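Local coordinates for response regulator receiver domain protein (CheY-like) (Methylobacillus flagellatus KT, PDB 3I42) that is of unknown function but probably acts as a CheY-like receiver domain that takes a phosphoryl group on an aspartate in two-component signalling, at residues G62-R70 and K93-F101; F19-F28 and I107-L116. One frame throughout, in Å; residues are numbered along the deposited sequence.

Interactions 1 and 2 are both helix pairs of one receiver domain, and they pack on opposite sides of its parallel sheet. Their centres are about 21 Å apart. They meet where F101 CG lies 3.9 Å from I115 CG2. The central strand 50-54 serves both: I53 packs against V66 and F99 of interaction 1, and F52 packs against F19, L23, L112 and L116 of interaction 2. This strand ends at D54, the predicted phosphorylation site, which carries no phosphate here. G62 of interaction 1 shares a backbone hydrogen bond with L55, which follows D54. Interaction 1 also lies near the second subunit, where C96 forms a disulfide with C96 of that chain.

Interaction 1: residues G62-R70 and K93-F101; sequences GLALVKQLR and KEACELFDF
L98 of helix 93-98 sits as a knob among L63, V66, K67 and R70 of helix 62-70. This knob-into-hole fit joins two helices on one side of the sheet in the CheY-like receiver fold. The axes of these short helical segments approach to 10.4 Å and run 37° apart.

The apolar contacts start at the L98 branches. CD1 of L98 meets L63 CD1 at 3.6 Å. The K67 chain crosses L98 at about a right angle, with K67 CE 3.6 Å from L98 CD1. CD2 of L98 faces the CD of R70. V66 holds CG1 between its backbone N and carbonyl carbon (chi1 72°). This methyl makes a CH-pi contact over one face of the F99 ring, 4.2 Å from V66 CG1 to the ring centroid.

Two salt bridges flank the apolar contacts. K67 NZ bonds E94 OE1 at 2.7 Å, on the syn side of the E94 carboxylate but tilted out of its plane. R70 NH2 bonds D100 OD2 at 3.2 Å, from above the carboxylate plane; D100 OD2 also accepts from F80 N. The guanidinium and carboxylate planes are nearly perpendicular.

The same guanidinium grips the end of the helix side-on. R70 NE and R70 NH2 both donate to L98 O, at 2.9 and 2.7 Å, with that oxygen near the guanidinium plane. R70 NE is tilted only a little from the L98 carbonyl plane, whereas R70 NH2 comes from above it, 52° out.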
ATOM      1  N   GLY A  62      -6.054   0.007  14.668  1.00 34.45           N
ATOM      2  CA  GLY A  62      -6.555  -0.595  13.439  1.00 33.26           C
ATOM      3  C   GLY A  62      -5.513  -1.524  12.849  1.00 32.73           C
ATOM      4  O   GLY A  62      -5.822  -2.614  12.343  1.00 32.55           O
ATOM      5  N   LEU A  63      -4.265  -1.096  12.930  1.00 32.10           N
ATOM      6  CA  LEU A  63      -3.160  -1.904  12.444  1.00 32.93           C
ATOM      7  C   LEU A  63      -3.004  -3.262  13.158  1.00 31.43           C
ATOM      8  O   LEU A  63      -2.859  -4.283  12.506  1.00 31.48           O
ATOM      9  CB  LEU A  63      -1.836  -1.127  12.503  1.00 33.37           C
ATOM     10  CG  LEU A  63      -0.696  -2.029  11.978  1.00 36.02           C
ATOM     11  CD1 LEU A  63      -0.651  -2.000  10.456  1.00 38.01           C
ATOM     12  CD2 LEU A  63       0.684  -1.665  12.603  1.00 37.76           C
ATOM     13  N   ALA A  64      -3.027  -3.268  14.484  1.00 30.50           N
ATOM     14  CA  ALA A  64      -2.942  -4.529  15.205  1.00 30.02           C
ATOM     15  C   ALA A  64      -4.177  -5.384  14.861  1.00 29.53           C
ATOM     16  O   ALA A  64      -4.090  -6.603  14.754  1.00 30.45           O
ATOM     17  CB  ALA A  64      -2.843  -4.278  16.714  1.00 28.97           C
ATOM     18  N   LEU A  65      -5.330  -4.762  14.654  1.00 28.81           N
ATOM     19  CA  LEU A  65      -6.520  -5.551  14.304  1.00 27.85           C
ATOM     20  C   LEU A  65      -6.426  -6.210  12.924  1.00 28.07           C
ATOM     21  O   LEU A  65      -6.811  -7.361  12.767  1.00 28.20           O
ATOM     22  CB  LEU A  65      -7.820  -4.737  14.423  1.00 27.85           C
ATOM     23  CG  LEU A  65      -9.088  -5.518  14.074  1.00 27.89           C
ATOM     24  CD1 LEU A  65      -9.354  -6.672  15.075  1.00 28.45           C
ATOM     25  CD2 LEU A  65     -10.275  -4.586  14.070  1.00 28.56           C
ATOM     26  N   VAL A  66      -5.937  -5.503  11.911  1.00 28.57           N
ATOM     27  CA  VAL A  66      -5.947  -6.095  10.567  1.00 28.84           C
ATOM     28  C   VAL A  66      -4.993  -7.318  10.504  1.00 30.08           C
ATOM     29  O   VAL A  66      -5.279  -8.295   9.826  1.00 30.29           O
ATOM     30  CB  VAL A  66      -5.644  -5.062   9.466  1.00 27.84           C
ATOM     31  CG1 VAL A  66      -4.221  -4.665   9.492  1.00 27.55           C
ATOM     32  CG2 VAL A  66      -5.998  -5.628   8.081  1.00 28.11           C
ATOM     33  N   LYS A  67      -3.892  -7.266  11.242  1.00 31.69           N
ATOM     34  CA  LYS A  67      -2.985  -8.420  11.361  1.00 33.34           C
ATOM     35  C   LYS A  67      -3.683  -9.630  11.929  1.00 33.90           C
ATOM     36  O   LYS A  67      -3.437 -10.729  11.450  1.00 34.75           O
ATOM     37  CB  LYS A  67      -1.802  -8.109  12.250  1.00 33.70           C
ATOM     38  CG  LYS A  67      -0.859  -7.111  11.703  1.00 34.41           C
ATOM     39  CD  LYS A  67       0.246  -6.846  12.731  1.00 38.36           C
ATOM     40  CE  LYS A  67       1.247  -5.851  12.181  1.00 39.89           C
ATOM     41  NZ  LYS A  67       1.779  -4.988  13.289  1.00 44.79           N
ATOM     42  N   GLN A  68      -4.555  -9.445  12.928  1.00 34.57           N
ATOM     43  CA  GLN A  68      -5.356 -10.570  13.469  1.00 35.25           C
ATOM     44  C   GLN A  68      -6.363 -11.117  12.478  1.00 35.51           C
ATOM     45  O   GLN A  68      -6.479 -12.336  12.307  1.00 35.78           O
ATOM     46  CB  GLN A  68      -6.134 -10.226  14.756  1.00 35.64           C
ATOM     47  CG  GLN A  68      -5.463  -9.346  15.833  1.00 39.64           C
ATOM     48  CD  GLN A  68      -4.038  -9.760  16.183  1.00 45.05           C
ATOM     49  OE1 GLN A  68      -3.802 -10.906  16.552  1.00 49.29           O
ATOM     50  NE2 GLN A  68      -3.081  -8.812  16.090  1.00 43.85           N
ATOM     51  N   LEU A  69      -7.126 -10.224  11.847  1.00 35.46           N
ATOM     52  CA  LEU A  69      -8.184 -10.627  10.906  1.00 34.85           C
ATOM     53  C   LEU A  69      -7.640 -11.368   9.691  1.00 35.04           C
ATOM     54  O   LEU A  69      -8.230 -12.361   9.252  1.00 34.84           O
ATOM     55  CB  LEU A  69      -9.009  -9.407  10.451  1.00 34.31           C
ATOM     56  CG  LEU A  69      -9.718  -8.570  11.515  1.00 33.67           C
ATOM     57  CD1 LEU A  69     -10.421  -7.346  10.876  1.00 31.15           C
ATOM     58  CD2 LEU A  69     -10.725  -9.405  12.304  1.00 32.96           C
ATOM     59  N   ARG A  70      -6.511 -10.902   9.165  1.00 35.65           N
ATOM     60  CA  ARG A  70      -5.836 -11.595   8.071  1.00 37.41           C
ATOM     61  C   ARG A  70      -5.433 -13.030   8.424  1.00 38.85           C
ATOM     62  O   ARG A  70      -5.351 -13.892   7.542  1.00 39.42           O
ATOM     63  CB  ARG A  70      -4.588 -10.841   7.653  1.00 37.34           C
ATOM     64  CG  ARG A  70      -4.853  -9.643   6.749  1.00 38.74           C
ATOM     65  CD  ARG A  70      -3.567  -9.188   6.060  1.00 40.39           C
ATOM     66  NE  ARG A  70      -3.802  -8.016   5.222  1.00 41.68           N
ATOM     67  CZ  ARG A  70      -4.404  -8.053   4.036  1.00 42.91           C
ATOM     68  NH1 ARG A  70      -4.850  -9.210   3.526  1.00 40.86           N
ATOM     69  NH2 ARG A  70      -4.579  -6.923   3.366  1.00 42.72           N
ATOM     70  N   LYS A  93       4.850   2.215   7.214  1.00 50.16           N
ATOM     71  CA  LYS A  93       5.267   1.117   6.348  1.00 48.23           C
ATOM     72  C   LYS A  93       4.367  -0.136   6.390  1.00 47.26           C
ATOM     73  O   LYS A  93       4.003  -0.670   5.343  1.00 45.95           O
ATOM     74  CB  LYS A  93       6.702   0.742   6.718  1.00 48.00           C
ATOM     75  CG  LYS A  93       7.270  -0.327   5.874  1.00 47.45           C
ATOM     76  CD  LYS A  93       8.697  -0.574   6.266  1.00 48.26           C
ATOM     77  CE  LYS A  93       9.255  -1.668   5.392  1.00 48.81           C
ATOM     78  NZ  LYS A  93       8.485  -2.923   5.585  1.00 50.05           N
ATOM     79  N   GLU A  94       4.061  -0.611   7.602  1.00 45.87           N
ATOM     80  CA  GLU A  94       3.218  -1.799   7.815  1.00 45.57           C
ATOM     81  C   GLU A  94       1.758  -1.570   7.406  1.00 43.65           C
ATOM     82  O   GLU A  94       1.118  -2.468   6.892  1.00 43.38           O
ATOM     83  CB  GLU A  94       3.289  -2.273   9.279  1.00 45.96           C
ATOM     84  CG  GLU A  94       4.405  -3.285   9.573  1.00 49.88           C
ATOM     85  CD  GLU A  94       4.013  -4.302  10.666  1.00 54.83           C
ATOM     86  OE1 GLU A  94       3.693  -3.847  11.808  1.00 54.60           O
ATOM     87  OE2 GLU A  94       4.019  -5.541  10.376  1.00 55.60           O
ATOM     88  N   ALA A  95       1.249  -0.365   7.635  1.00 42.38           N
ATOM     89  CA  ALA A  95      -0.108  -0.004   7.195  1.00 41.84           C
ATOM     90  C   ALA A  95      -0.234  -0.030   5.670  1.00 41.28           C
ATOM     91  O   ALA A  95      -1.168  -0.604   5.127  1.00 41.64           O
ATOM     92  CB  ALA A  95      -0.521   1.350   7.761  1.00 41.55           C
ATOM     93  N   CYS A  96       0.718   0.584   4.982  1.00 41.44           N
ATOM     94  CA  CYS A  96       0.850   0.421   3.533  1.00 41.16           C
ATOM     95  C   CYS A  96       0.840  -1.058   3.109  1.00 37.31           C
ATOM     96  O   CYS A  96       0.166  -1.440   2.141  1.00 34.93           O
ATOM     97  CB  CYS A  96       2.130   1.099   3.052  1.00 41.84           C
ATOM     98  SG  CYS A  96       2.114   2.916   3.157  1.00 51.07           S
ATOM     99  N   GLU A  97       1.538  -1.906   3.863  1.00 38.85           N
ATOM    100  CA  GLU A  97       1.662  -3.307   3.457  1.00 35.17           C
ATOM    101  C   GLU A  97       0.417  -4.132   3.741  1.00 28.62           C
ATOM    102  O   GLU A  97       0.059  -4.993   2.940  1.00 38.77           O
ATOM    103  CB  GLU A  97       2.898  -3.935   4.091  1.00 50.39           C
ATOM    104  CG  GLU A  97       4.186  -3.274   3.608  1.00 45.97           C
ATOM    105  CD  GLU A  97       5.417  -3.752   4.330  1.00147.31           C
ATOM    106  OE1 GLU A  97       5.271  -4.173   5.490  1.00 43.77           O
ATOM    107  OE2 GLU A  97       6.526  -3.699   3.747  1.00 53.43           O
ATOM    108  N   LEU A  98      -0.233  -3.873   4.871  1.00 33.58           N
ATOM    109  CA  LEU A  98      -1.315  -4.748   5.367  1.00 32.19           C
ATOM    110  C   LEU A  98      -2.739  -4.350   4.986  1.00 33.47           C
ATOM    111  O   LEU A  98      -3.672  -5.158   5.125  1.00 29.26           O
ATOM    112  CB  LEU A  98      -1.222  -4.856   6.885  1.00 41.85           C
ATOM    113  CG  LEU A  98      -0.073  -5.677   7.466  1.00 47.99           C
ATOM    114  CD1 LEU A  98       0.292  -5.107   8.814  1.00 66.44           C
ATOM    115  CD2 LEU A  98      -0.489  -7.137   7.573  1.00 42.98           C
ATOM    116  N   PHE A  99      -2.932  -3.109   4.538  1.00 27.24           N
ATOM    117  CA  PHE A  99      -4.259  -2.740   4.005  1.00 31.92           C
ATOM    118  C   PHE A  99      -4.212  -2.710   2.492  1.00 31.23           C
ATOM    119  O   PHE A  99      -3.166  -2.492   1.899  1.00 33.17           O
ATOM    120  CB  PHE A  99      -4.698  -1.388   4.508  1.00 23.92           C
ATOM    121  CG  PHE A  99      -5.066  -1.366   5.935  1.00 28.90           C
ATOM    122  CD1 PHE A  99      -6.355  -1.714   6.339  1.00 24.14           C
ATOM    123  CD2 PHE A  99      -4.141  -0.957   6.886  1.00 25.72           C
ATOM    124  CE1 PHE A  99      -6.715  -1.681   7.685  1.00 38.70           C
ATOM    125  CE2 PHE A  99      -4.484  -0.928   8.246  1.00 30.56           C
ATOM    126  CZ  PHE A  99      -5.777  -1.284   8.648  1.00 29.64           C
ATOM    127  N   ASP A 100      -5.354  -2.936   1.868  1.00 32.22           N
ATOM    128  CA  ASP A 100      -5.435  -2.937   0.417  1.00 24.23           C
ATOM    129  C   ASP A 100      -5.853  -1.562  -0.122  1.00 25.96           C
ATOM    130  O   ASP A 100      -5.460  -1.184  -1.226  1.00 37.49           O
ATOM    131  CB  ASP A 100      -6.429  -4.021  -0.024  1.00 23.93           C
ATOM    132  CG  ASP A 100      -6.048  -5.410   0.487  1.00 36.58           C
ATOM    133  OD1 ASP A 100      -4.995  -5.928   0.064  1.00 63.74           O
ATOM    134  OD2 ASP A 100      -6.799  -5.973   1.312  1.00 36.32           O
ATOM    135  N   PHE A 101      -6.659  -0.843   0.656  1.00 31.13           N
ATOM    136  CA  PHE A 101      -7.180   0.472   0.268  1.00 26.84           C
ATOM    137  C   PHE A 101      -7.176   1.371   1.474  1.00 39.25           C
ATOM    138  O   PHE A 101      -7.153   0.922   2.610  1.00 27.95           O
ATOM    139  CB  PHE A 101      -8.623   0.389  -0.305  1.00 19.52           C
ATOM    140  CG  PHE A 101      -8.791  -0.620  -1.416  1.00 33.01           C
ATOM    141  CD1 PHE A 101      -8.522  -0.285  -2.735  1.00 36.59           C
ATOM    142  CD2 PHE A 101      -9.218  -1.909  -1.139  1.00 24.18           C
ATOM    143  CE1 PHE A 101      -8.662  -1.228  -3.742  1.00 35.86           C
ATOM    144  CE2 PHE A 101      -9.383  -2.860  -2.157  1.00 35.20           C
ATOM    145  CZ  PHE A 101      -9.102  -2.528  -3.444  1.00 34.27           C
TER

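Interaction 2: residues F19-F28 and I107-L116; sequences FKELLEMLGF and IDIASLEPIL
L22 and I109 bring their CA atoms within 6.2 Å where helix 19-25 passes helix 109-116, with the axes of these short segments 55° apart and 10.2 Å from each other at closest. The contact across them is apolar.

L26 keeps CG opposite its carbonyl carbon (chi1 -77°), and its two methyls divide the work. L26 CD1 touches L116 CD2 at 3.6 Å and also packs on L112 CB and I109 CG1. L26 CD2 rests on the CB and CG of E113. One turn earlier, L22 CD2 meets I109 CD1 at 3.5 Å, and L22 CD1 lies beside the backbone of I107 and D108. L112 CD1 touches L23 CD2 and L22 CB; L112 CD2 touches L23 CD2 and F19 CE2.

At the far end L116 CG makes a CH-pi contact over one face of the F28 ring, 3.7 Å from its centroid and 30° off the normal. F28 also packs on Q4 and A6 of strand 4-9. An alanine in place of F28 is likely to leave L116 without the ring face it presses on and to open a gap beside strand 4-9.

G27 closes helix 19-25 in a Schellman motif. D108 is the N-cap of helix 109-116: D108 OD1 accepts from S111 N. Packing of the first helix against the last, on the same side of a central parallel sheet, is typical of the CheY-like receiver fold.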
ATOM      1  N   PHE A  19     -21.920   5.575   7.520  1.00 34.37           N
ATOM      2  CA  PHE A  19     -21.038   4.765   6.693  1.00 33.80           C
ATOM      3  C   PHE A  19     -21.829   3.624   6.062  1.00 33.93           C
ATOM      4  O   PHE A  19     -21.746   3.393   4.882  1.00 33.16           O
ATOM      5  CB  PHE A  19     -19.931   4.183   7.577  1.00 34.35           C
ATOM      6  CG  PHE A  19     -18.704   3.772   6.835  1.00 34.25           C
ATOM      7  CD1 PHE A  19     -17.457   3.876   7.439  1.00 36.13           C
ATOM      8  CD2 PHE A  19     -18.773   3.298   5.530  1.00 33.91           C
ATOM      9  CE1 PHE A  19     -16.319   3.493   6.753  1.00 34.72           C
ATOM     10  CE2 PHE A  19     -17.633   2.909   4.844  1.00 33.40           C
ATOM     11  CZ  PHE A  19     -16.418   3.021   5.441  1.00 31.41           C
ATOM     12  N   LYS A  20     -22.591   2.908   6.878  1.00 34.79           N
ATOM     13  CA  LYS A  20     -23.414   1.806   6.412  1.00 35.41           C
ATOM     14  C   LYS A  20     -24.467   2.238   5.348  1.00 36.16           C
ATOM     15  O   LYS A  20     -24.741   1.492   4.384  1.00 35.89           O
ATOM     16  CB  LYS A  20     -24.062   1.183   7.630  1.00 35.52           C
ATOM     17  CG  LYS A  20     -25.052   0.072   7.383  1.00 37.65           C
ATOM     18  CD  LYS A  20     -25.798  -0.106   8.697  1.00 42.14           C
ATOM     19  CE  LYS A  20     -26.433  -1.469   8.861  1.00 46.20           C
ATOM     20  NZ  LYS A  20     -27.589  -1.662   7.953  1.00 46.22           N
ATOM     21  N   GLU A  21     -25.043   3.431   5.524  1.00 36.23           N
ATOM     22  CA  GLU A  21     -25.980   4.025   4.541  1.00 37.03           C
ATOM     23  C   GLU A  21     -25.305   4.268   3.203  1.00 35.76           C
ATOM     24  O   GLU A  21     -25.827   3.930   2.148  1.00 35.27           O
ATOM     25  CB  GLU A  21     -26.461   5.381   5.041  1.00 37.96           C
ATOM     26  CG  GLU A  21     -27.526   5.373   6.122  1.00 44.57           C
ATOM     27  CD  GLU A  21     -28.177   6.769   6.276  1.00 53.87           C
ATOM     28  OE1 GLU A  21     -27.905   7.471   7.296  1.00 56.25           O
ATOM     29  OE2 GLU A  21     -28.944   7.159   5.345  1.00 57.11           O
ATOM     30  N   LEU A  22     -24.118   4.852   3.248  1.00 35.66           N
ATOM     31  CA  LEU A  22     -23.392   5.121   2.034  1.00 35.12           C
ATOM     32  C   LEU A  22     -23.086   3.847   1.268  1.00 35.36           C
ATOM     33  O   LEU A  22     -23.283   3.815   0.043  1.00 35.53           O
ATOM     34  CB  LEU A  22     -22.097   5.863   2.335  1.00 35.20           C
ATOM     35  CG  LEU A  22     -22.101   7.242   3.006  1.00 36.19           C
ATOM     36  CD1 LEU A  22     -20.662   7.732   3.190  1.00 36.67           C
ATOM     37  CD2 LEU A  22     -22.962   8.282   2.248  1.00 36.39           C
ATOM     38  N   LEU A  23     -22.564   2.822   1.963  1.00 34.67           N
ATOM     39  CA  LEU A  23     -22.207   1.562   1.316  1.00 34.91           C
ATOM     40  C   LEU A  23     -23.452   0.970   0.660  1.00 36.19           C
ATOM     41  O   LEU A  23     -23.398   0.468  -0.475  1.00 36.70           O
ATOM     42  CB  LEU A  23     -21.607   0.551   2.319  1.00 34.14           C
ATOM     43  CG  LEU A  23     -20.208   0.854   2.873  1.00 33.40           C
ATOM     44  CD1 LEU A  23     -19.796  -0.151   3.895  1.00 34.08           C
ATOM     45  CD2 LEU A  23     -19.194   0.843   1.756  1.00 28.85           C
ATOM     46  N   GLU A  24     -24.566   1.020   1.379  1.00 37.05           N
ATOM     47  CA  GLU A  24     -25.830   0.510   0.863  1.00 40.05           C
ATOM     48  C   GLU A  24     -26.331   1.267  -0.377  1.00 41.01           C
ATOM     49  O   GLU A  24     -26.761   0.666  -1.350  1.00 41.04           O
ATOM     50  CB  GLU A  24     -26.873   0.531   1.963  1.00 40.09           C
ATOM     51  CG  GLU A  24     -26.639  -0.575   2.971  1.00 44.16           C
ATOM     52  CD  GLU A  24     -27.653  -0.544   4.109  1.00 49.04           C
ATOM     53  OE1 GLU A  24     -28.250   0.542   4.360  1.00 51.41           O
ATOM     54  OE2 GLU A  24     -27.856  -1.606   4.752  1.00 50.63           O
ATOM     55  N   MET A  25     -26.225   2.586  -0.356  1.00 42.52           N
ATOM     56  CA  MET A  25     -26.542   3.371  -1.546  1.00 44.03           C
ATOM     57  C   MET A  25     -25.692   2.965  -2.745  1.00 44.68           C
ATOM     58  O   MET A  25     -26.080   3.193  -3.886  1.00 45.00           O
ATOM     59  CB  MET A  25     -26.330   4.847  -1.265  1.00 44.13           C
ATOM     60  CG  MET A  25     -27.494   5.545  -0.574  1.00 46.30           C
ATOM     61  SD  MET A  25     -27.138   7.319  -0.526  1.00 50.45           S
ATOM     62  CE  MET A  25     -26.349   7.497  -2.080  1.00 45.83           C
ATOM     63  N   LEU A  26     -24.514   2.389  -2.498  1.00 45.21           N
ATOM     64  CA  LEU A  26     -23.622   2.016  -3.598  1.00 45.27           C
ATOM     65  C   LEU A  26     -23.762   0.550  -3.946  1.00 45.85           C
ATOM     66  O   LEU A  26     -23.041   0.062  -4.804  1.00 46.84           O
ATOM     67  CB  LEU A  26     -22.171   2.354  -3.279  1.00 45.01           C
ATOM     68  CG  LEU A  26     -21.721   3.816  -3.400  1.00 44.96           C
ATOM     69  CD1 LEU A  26     -20.492   4.110  -2.499  1.00 41.63           C
ATOM     70  CD2 LEU A  26     -21.429   4.187  -4.851  1.00 43.44           C
ATOM     71  N   GLY A  27     -24.687  -0.148  -3.284  1.00 46.25           N
ATOM     72  CA  GLY A  27     -25.013  -1.550  -3.626  1.00 47.00           C
ATOM     73  C   GLY A  27     -24.371  -2.677  -2.805  1.00 47.19           C
ATOM     74  O   GLY A  27     -24.249  -3.825  -3.279  1.00 47.60           O
ATOM     75  N   PHE A  28     -23.950  -2.349  -1.583  1.00 46.60           N
ATOM     76  CA  PHE A  28     -23.348  -3.316  -0.673  1.00 45.69           C
ATOM     77  C   PHE A  28     -24.355  -3.663   0.378  1.00 44.81           C
ATOM     78  O   PHE A  28     -25.193  -2.842   0.715  1.00 44.30           O
ATOM     79  CB  PHE A  28     -22.125  -2.697   0.001  1.00 45.52           C
ATOM     80  CG  PHE A  28     -20.877  -2.901  -0.760  1.00 47.89           C
ATOM     81  CD1 PHE A  28     -20.834  -2.635  -2.138  1.00 52.42           C
ATOM     82  CD2 PHE A  28     -19.742  -3.406  -0.134  1.00 48.30           C
ATOM     83  CE1 PHE A  28     -19.651  -2.859  -2.884  1.00 52.98           C
ATOM     84  CE2 PHE A  28     -18.571  -3.625  -0.841  1.00 49.32           C
ATOM     85  CZ  PHE A  28     -18.509  -3.359  -2.218  1.00 53.41           C
ATOM     86  N   ILE A 107     -15.669  10.429   5.255  1.00 34.14           N
ATOM     87  CA  ILE A 107     -15.954   9.509   4.154  1.00 37.71           C
ATOM     88  C   ILE A 107     -17.143  10.011   3.330  1.00 37.79           C
ATOM     89  O   ILE A 107     -18.108  10.556   3.865  1.00 40.48           O
ATOM     90  CB  ILE A 107     -16.229   8.046   4.672  1.00 46.80           C
ATOM     91  CG1 ILE A 107     -15.025   7.475   5.453  1.00 40.58           C
ATOM     92  CG2 ILE A 107     -16.547   7.098   3.533  1.00 67.45           C
ATOM     93  CD1 ILE A 107     -13.671   7.604   4.750  1.00139.67           C
ATOM     94  N   ASP A 108     -17.087   9.808   2.023  1.00 33.31           N
ATOM     95  CA  ASP A 108     -18.233  10.106   1.172  1.00 40.65           C
ATOM     96  C   ASP A 108     -18.294   9.149  -0.010  1.00 37.56           C
ATOM     97  O   ASP A 108     -17.328   8.428  -0.279  1.00 34.14           O
ATOM     98  CB  ASP A 108     -18.228  11.592   0.736  1.00 38.92           C
ATOM     99  CG  ASP A 108     -17.023  11.968  -0.119  1.00 76.24           C
ATOM    100  OD1 ASP A 108     -16.279  11.077  -0.588  1.00 64.23           O
ATOM    101  OD2 ASP A 108     -16.826  13.182  -0.332  1.00108.80           O
ATOM    102  N   ILE A 109     -19.420   9.150  -0.716  1.00 34.94           N
ATOM    103  CA  ILE A 109     -19.663   8.222  -1.824  1.00 29.88           C
ATOM    104  C   ILE A 109     -18.597   8.265  -2.915  1.00 26.31           C
ATOM    105  O   ILE A 109     -18.332   7.247  -3.563  1.00 43.77           O
ATOM    106  CB  ILE A 109     -21.095   8.428  -2.392  1.00 46.02           C
ATOM    107  CG1 ILE A 109     -22.048   7.466  -1.691  1.00 48.11           C
ATOM    108  CG2 ILE A 109     -21.154   8.224  -3.909  1.00 55.68           C
ATOM    109  CD1 ILE A 109     -23.321   8.108  -1.276  1.00 95.46           C
ATOM    110  N   ALA A 110     -17.978   9.431  -3.115  1.00 29.53           N
ATOM    111  CA  ALA A 110     -17.007   9.611  -4.207  1.00 35.09           C
ATOM    112  C   ALA A 110     -15.701   8.895  -3.913  1.00 31.60           C
ATOM    113  O   ALA A 110     -15.018   8.407  -4.819  1.00 35.11           O
ATOM    114  CB  ALA A 110     -16.722  11.088  -4.446  1.00 36.99           C
ATOM    115  N   SER A 111     -15.324   8.890  -2.649  1.00 34.99           N
ATOM    116  CA  SER A 111     -14.068   8.270  -2.259  1.00 38.93           C
ATOM    117  C   SER A 111     -14.269   6.753  -2.144  1.00 26.34           C
ATOM    118  O   SER A 111     -13.373   5.972  -2.482  1.00 48.52           O
ATOM    119  CB  SER A 111     -13.539   8.920  -0.977  1.00 36.39           C
ATOM    120  OG  SER A 111     -14.493   8.829   0.074  1.00 47.51           O
ATOM    121  N   LEU A 112     -15.478   6.347  -1.729  1.00 28.55           N
ATOM    122  CA  LEU A 112     -15.860   4.935  -1.651  1.00 24.27           C
ATOM    123  C   LEU A 112     -16.021   4.236  -2.977  1.00 38.91           C
ATOM    124  O   LEU A 112     -15.597   3.095  -3.138  1.00 30.82           O
ATOM    125  CB  LEU A 112     -17.162   4.734  -0.857  1.00 22.28           C
ATOM    126  CG  LEU A 112     -17.088   4.686   0.658  1.00 48.24           C
ATOM    127  CD1 LEU A 112     -18.514   4.622   1.196  1.00 33.22           C
ATOM    128  CD2 LEU A 112     -16.265   3.481   1.108  1.00 35.63           C
ATOM    129  N   GLU A 113     -16.633   4.918  -3.932  1.00 46.48           N
ATOM    130  CA  GLU A 113     -16.962   4.285  -5.198  1.00 28.53           C
ATOM    131  C   GLU A 113     -15.774   3.554  -5.914  1.00 56.06           C
ATOM    132  O   GLU A 113     -15.932   2.401  -6.292  1.00 34.33           O
ATOM    133  CB  GLU A 113     -17.750   5.251  -6.107  1.00 45.36           C
ATOM    134  CG  GLU A 113     -18.254   4.627  -7.401  1.00 45.74           C
ATOM    135  CD  GLU A 113     -17.241   4.740  -8.520  1.00 64.09           C
ATOM    136  OE1 GLU A 113     -16.468   5.727  -8.518  1.00 76.94           O
ATOM    137  OE2 GLU A 113     -17.219   3.850  -9.397  1.00229.39           O
ATOM    138  N   PRO A 114     -14.587   4.190  -6.077  1.00 27.78           N
ATOM    139  CA  PRO A 114     -13.496   3.434  -6.738  1.00 32.02           C
ATOM    140  C   PRO A 114     -13.037   2.171  -5.985  1.00 38.24           C
ATOM    141  O   PRO A 114     -12.657   1.185  -6.616  1.00 45.36           O
ATOM    142  CB  PRO A 114     -12.338   4.441  -6.811  1.00 34.53           C
ATOM    143  CG  PRO A 114     -12.686   5.549  -5.898  1.00 36.27           C
ATOM    144  CD  PRO A 114     -14.173   5.560  -5.712  1.00 41.56           C
ATOM    145  N   ILE A 115     -13.098   2.199  -4.655  1.00 48.39           N
ATOM    146  CA  ILE A 115     -12.774   1.024  -3.836  1.00 49.47           C
ATOM    147  C   ILE A 115     -13.743  -0.111  -4.132  1.00 35.15           C
ATOM    148  O   ILE A 115     -13.348  -1.255  -4.343  1.00 39.93           O
ATOM    149  CB  ILE A 115     -12.831   1.338  -2.316  1.00 55.38           C
ATOM    150  CG1 ILE A 115     -11.771   2.383  -1.945  1.00 36.48           C
ATOM    151  CG2 ILE A 115     -12.648   0.061  -1.508  1.00 43.07           C
ATOM    152  CD1 ILE A 115     -11.807   2.818  -0.492  1.00 67.15           C
ATOM    153  N   LEU A 116     -15.021   0.225  -4.179  1.00 30.02           N
ATOM    154  CA  LEU A 116     -16.066  -0.769  -4.338  1.00 37.36           C
ATOM    155  C   LEU A 116     -15.981  -1.310  -5.750  1.00 43.82           C
ATOM    156  O   LEU A 116     -16.327  -2.465  -6.001  1.00 50.28           O
ATOM    157  CB  LEU A 116     -17.442  -0.161  -3.974  1.00 42.44           C
ATOM    158  CG  LEU A 116     -17.865  -0.113  -2.477  1.00 70.80           C
ATOM    159  CD1 LEU A 116     -16.722   0.171  -1.535  1.00 45.61           C
ATOM    160  CD2 LEU A 116     -19.032   0.856  -2.153  1.00 30.72           C
TER